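Local coordinates for uncharacterized protein (PDB 4JZA), which probably dephosphorylates the 3-position of phosphatidylinositol 3-phosphate, acting on phosphoinositide lipids in the interplay of Legionella with its host, at residues R219-F224 with K279-F284. Sequence-based numbering, arbitrary orientation.
Sequences RDFNNF and KKLTQF
Phe221 reaches from helix 214-234 across to helix 274-288 and meets both Phe284 and Leu281. The two helices run roughly antiparallel, with an angle of 153° between the short segments. The segment axes approach to 11.1 Å, a wide spacing that is bridged by large side chains.

Phe221 and Phe284 form a T-shaped (edge-to-face) pair. The ring planes stand at 72° and the centroids lie 4.9 Å apart. Phe284 supplies the edge. Its CD2 sits over one face of the Phe221 ring, shifted toward the rim, 3.6 Å from Phe221 CZ. The CB of Phe284 also rests near the outer end of that ring. Phe221 has CG anti to the backbone N (chi1 -169°), which carries its ring out toward the second helix. The outer edge of the Phe221 ring meets a backbone carbonyl of that helix: Phe221 CE2 lies 3.5 Å from Leu281 O, which is close to the ring plane.

The side chain of Leu281 uses its CD2 methyl. This methyl lies 4.1 Å from Phe221 CZ. It also meets the edge of the Phe224 ring, with Leu281 CD2 3.9 Å from Phe224 CE2. One methyl thus touches two phenylalanines that are three residues apart on the same helix.

The contact belongs to the helical insertion domain of the phosphoinositide phosphatase family. Helix 261-270 adds Met267 against Phe224 and Leu270 against Leu281. Tyr203 makes a second edge-to-face pair with Phe284 and a hydrogen bond to Asp220. Just beyond the segment, Lys285 of helix 274-288 hydrogen-bonds to Asn222, a polar link between the helices.

All four touching residues are buried, and no hydrogen bond joins the two segments. Their direct contact is mainly aromatic and aliphatic packing. The slightly positive C-H edge of Phe221 probably suits the Leu281 oxygen.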
ATOM      1  N   ARG A 219     -32.825  25.839   7.101  1.00 65.33           N
ATOM      2  CA  ARG A 219     -33.428  26.376   8.315  1.00 73.94           C
ATOM      3  C   ARG A 219     -32.521  26.076   9.496  1.00 73.62           C
ATOM      4  O   ARG A 219     -32.205  26.977  10.273  1.00 71.99           O
ATOM      5  CB  ARG A 219     -34.892  25.890   8.539  1.00 83.48           C
ATOM      6  CG  ARG A 219     -35.970  26.827   7.937  1.00 97.59           C
ATOM      7  CD  ARG A 219     -37.422  26.414   8.257  1.00103.73           C
ATOM      8  NE  ARG A 219     -37.486  25.559   9.448  1.00104.90           N
ATOM      9  CZ  ARG A 219     -37.743  24.245   9.464  1.00 99.16           C
ATOM     10  NH1 ARG A 219     -38.029  23.560   8.355  1.00 93.89           N
ATOM     11  NH2 ARG A 219     -37.735  23.602  10.624  1.00 92.52           N
ATOM     12  N   ASP A 220     -32.071  24.823   9.622  1.00 73.65           N
ATOM     13  CA  ASP A 220     -31.166  24.457  10.711  1.00 70.69           C
ATOM     14  C   ASP A 220     -29.998  25.436  10.818  1.00 71.77           C
ATOM     15  O   ASP A 220     -29.654  25.878  11.908  1.00 76.10           O
ATOM     16  CB  ASP A 220     -30.606  23.046  10.509  1.00 70.80           C
ATOM     17  CG  ASP A 220     -29.554  22.674  11.552  1.00 65.67           C
ATOM     18  OD1 ASP A 220     -28.380  23.106  11.426  1.00 61.07           O
ATOM     19  OD2 ASP A 220     -29.926  21.937  12.489  1.00 58.36           O
ATOM     20  N   PHE A 221     -29.389  25.764   9.682  1.00 70.20           N
ATOM     21  CA  PHE A 221     -28.221  26.611   9.705  1.00 67.08           C
ATOM     22  C   PHE A 221     -28.551  28.064  10.032  1.00 70.64           C
ATOM     23  O   PHE A 221     -27.800  28.711  10.773  1.00 69.41           O
ATOM     24  CB  PHE A 221     -27.424  26.529   8.405  1.00 63.32           C
ATOM     25  CG  PHE A 221     -26.095  27.200   8.515  1.00 59.62           C
ATOM     26  CD1 PHE A 221     -25.213  26.804   9.481  1.00 57.22           C
ATOM     27  CD2 PHE A 221     -25.764  28.263   7.718  1.00 60.62           C
ATOM     28  CE1 PHE A 221     -24.010  27.443   9.639  1.00 60.74           C
ATOM     29  CE2 PHE A 221     -24.556  28.913   7.869  1.00 59.46           C
ATOM     30  CZ  PHE A 221     -23.677  28.508   8.834  1.00 59.09           C
ATOM     31  N   ASN A 222     -29.676  28.562   9.517  1.00 73.09           N
ATOM     32  CA  ASN A 222     -30.147  29.897   9.879  1.00 72.24           C
ATOM     33  C   ASN A 222     -30.513  29.974  11.374  1.00 80.67           C
ATOM     34  O   ASN A 222     -30.187  30.961  12.032  1.00 86.80           O
ATOM     35  CB  ASN A 222     -31.324  30.329   9.001  1.00 71.84           C
ATOM     36  CG  ASN A 222     -30.926  30.542   7.536  1.00 71.42           C
ATOM     37  OD1 ASN A 222     -29.769  30.809   7.222  1.00 80.65           O
ATOM     38  ND2 ASN A 222     -31.878  30.388   6.642  1.00 64.55           N
ATOM     39  N   ASN A 223     -31.161  28.937  11.918  1.00 81.56           N
ATOM     40  CA  ASN A 223     -31.472  28.881  13.365  1.00 83.22           C
ATOM     41  C   ASN A 223     -30.230  28.908  14.220  1.00 88.19           C
ATOM     42  O   ASN A 223     -30.265  29.352  15.380  1.00 99.79           O
ATOM     43  CB  ASN A 223     -32.277  27.621  13.733  1.00 76.05           C
ATOM     44  CG  ASN A 223     -33.692  27.691  13.234  1.00 69.67           C
ATOM     45  OD1 ASN A 223     -34.122  28.726  12.750  1.00 64.56           O
ATOM     46  ND2 ASN A 223     -34.418  26.594  13.337  1.00 66.48           N
ATOM     47  N   PHE A 224     -29.154  28.362  13.671  1.00 85.52           N
ATOM     48  CA  PHE A 224     -27.873  28.422  14.328  1.00 84.74           C
ATOM     49  C   PHE A 224     -27.315  29.843  14.327  1.00 84.01           C
ATOM     50  O   PHE A 224     -26.757  30.294  15.322  1.00 87.61           O
ATOM     51  CB  PHE A 224     -26.861  27.474  13.673  1.00 80.91           C
ATOM     52  CG  PHE A 224     -25.500  27.612  14.257  1.00 76.75           C
ATOM     53  CD1 PHE A 224     -25.270  27.221  15.578  1.00 80.47           C
ATOM     54  CD2 PHE A 224     -24.504  28.235  13.559  1.00 70.96           C
ATOM     55  CE1 PHE A 224     -24.046  27.401  16.160  1.00 76.76           C
ATOM     56  CE2 PHE A 224     -23.282  28.429  14.138  1.00 71.30           C
ATOM     57  CZ  PHE A 224     -23.055  28.011  15.440  1.00 74.08           C
ATOM     58  N   LYS A 279     -16.817  35.125   9.575  1.00 83.14           N
ATOM     59  CA  LYS A 279     -16.734  35.230   8.121  1.00 81.72           C
ATOM     60  C   LYS A 279     -17.146  33.919   7.487  1.00 85.48           C
ATOM     61  O   LYS A 279     -17.938  33.872   6.551  1.00 77.86           O
ATOM     62  CB  LYS A 279     -15.306  35.557   7.709  1.00 84.82           C
ATOM     63  CG  LYS A 279     -15.126  35.709   6.218  1.00 85.80           C
ATOM     64  CD  LYS A 279     -13.657  35.843   5.863  1.00 91.80           C
ATOM     65  CE  LYS A 279     -13.510  36.478   4.490  1.00 95.10           C
ATOM     66  NZ  LYS A 279     -12.201  36.148   3.859  1.00 96.27           N
ATOM     67  N   LYS A 280     -16.595  32.842   8.037  1.00 93.46           N
ATOM     68  CA  LYS A 280     -16.837  31.500   7.526  1.00 91.08           C
ATOM     69  C   LYS A 280     -18.299  31.114   7.661  1.00 83.28           C
ATOM     70  O   LYS A 280     -18.858  30.461   6.793  1.00 78.20           O
ATOM     71  CB  LYS A 280     -15.941  30.490   8.249  1.00 98.22           C
ATOM     72  CG  LYS A 280     -14.560  30.410   7.631  1.00 98.80           C
ATOM     73  CD  LYS A 280     -13.586  29.657   8.514  1.00 98.11           C
ATOM     74  CE  LYS A 280     -12.260  29.506   7.796  1.00 96.76           C
ATOM     75  NZ  LYS A 280     -11.262  28.888   8.707  1.00 95.74           N
ATOM     76  N   LEU A 281     -18.909  31.504   8.769  1.00 79.47           N
ATOM     77  CA  LEU A 281     -20.327  31.286   8.948  1.00 78.75           C
ATOM     78  C   LEU A 281     -21.142  31.899   7.802  1.00 82.39           C
ATOM     79  O   LEU A 281     -21.962  31.198   7.212  1.00 79.55           O
ATOM     80  CB  LEU A 281     -20.798  31.813  10.320  1.00 76.51           C
ATOM     81  CG  LEU A 281     -20.289  31.027  11.520  1.00 75.37           C
ATOM     82  CD1 LEU A 281     -20.810  31.664  12.802  1.00 79.73           C
ATOM     83  CD2 LEU A 281     -20.730  29.570  11.440  1.00 78.22           C
ATOM     84  N   THR A 282     -20.941  33.185   7.487  1.00 86.65           N
ATOM     85  CA  THR A 282     -21.813  33.826   6.483  1.00 93.62           C
ATOM     86  C   THR A 282     -21.449  33.327   5.074  1.00 85.29           C
ATOM     87  O   THR A 282     -22.237  33.391   4.146  1.00 87.35           O
ATOM     88  CB  THR A 282     -21.911  35.389   6.603  1.00 96.09           C
ATOM     89  OG1 THR A 282     -20.603  35.970   6.556  1.00 83.81           O
ATOM     90  CG2 THR A 282     -22.720  35.841   7.932  1.00 91.04           C
ATOM     91  N   GLN A 283     -20.267  32.757   4.961  1.00 80.79           N
ATOM     92  CA  GLN A 283     -19.833  32.083   3.744  1.00 77.18           C
ATOM     93  C   GLN A 283     -20.443  30.680   3.538  1.00 72.04           C
ATOM     94  O   GLN A 283     -20.584  30.227   2.402  1.00 66.30           O
ATOM     95  CB  GLN A 283     -18.330  31.982   3.839  1.00 85.24           C
ATOM     96  CG  GLN A 283     -17.618  31.281   2.709  1.00 90.01           C
ATOM     97  CD  GLN A 283     -16.178  31.056   3.103  1.00 96.67           C
ATOM     98  OE1 GLN A 283     -15.778  29.925   3.422  1.00 95.47           O
ATOM     99  NE2 GLN A 283     -15.415  32.159   3.204  1.00 90.72           N
ATOM    100  N   PHE A 284     -20.804  29.999   4.629  1.00 70.46           N
ATOM    101  CA  PHE A 284     -21.525  28.717   4.563  1.00 68.86           C
ATOM    102  C   PHE A 284     -23.014  28.936   4.234  1.00 66.46           C
ATOM    103  O   PHE A 284     -23.554  28.239   3.369  1.00 62.23           O
ATOM    104  CB  PHE A 284     -21.342  27.894   5.866  1.00 72.78           C
ATOM    105  CG  PHE A 284     -21.786  26.444   5.759  1.00 74.40           C
ATOM    106  CD1 PHE A 284     -21.537  25.686   4.606  1.00 71.17           C
ATOM    107  CD2 PHE A 284     -22.417  25.826   6.824  1.00 77.88           C
ATOM    108  CE1 PHE A 284     -21.936  24.365   4.503  1.00 68.03           C
ATOM    109  CE2 PHE A 284     -22.813  24.493   6.729  1.00 80.96           C
ATOM    110  CZ  PHE A 284     -22.577  23.762   5.566  1.00 75.06           C
TER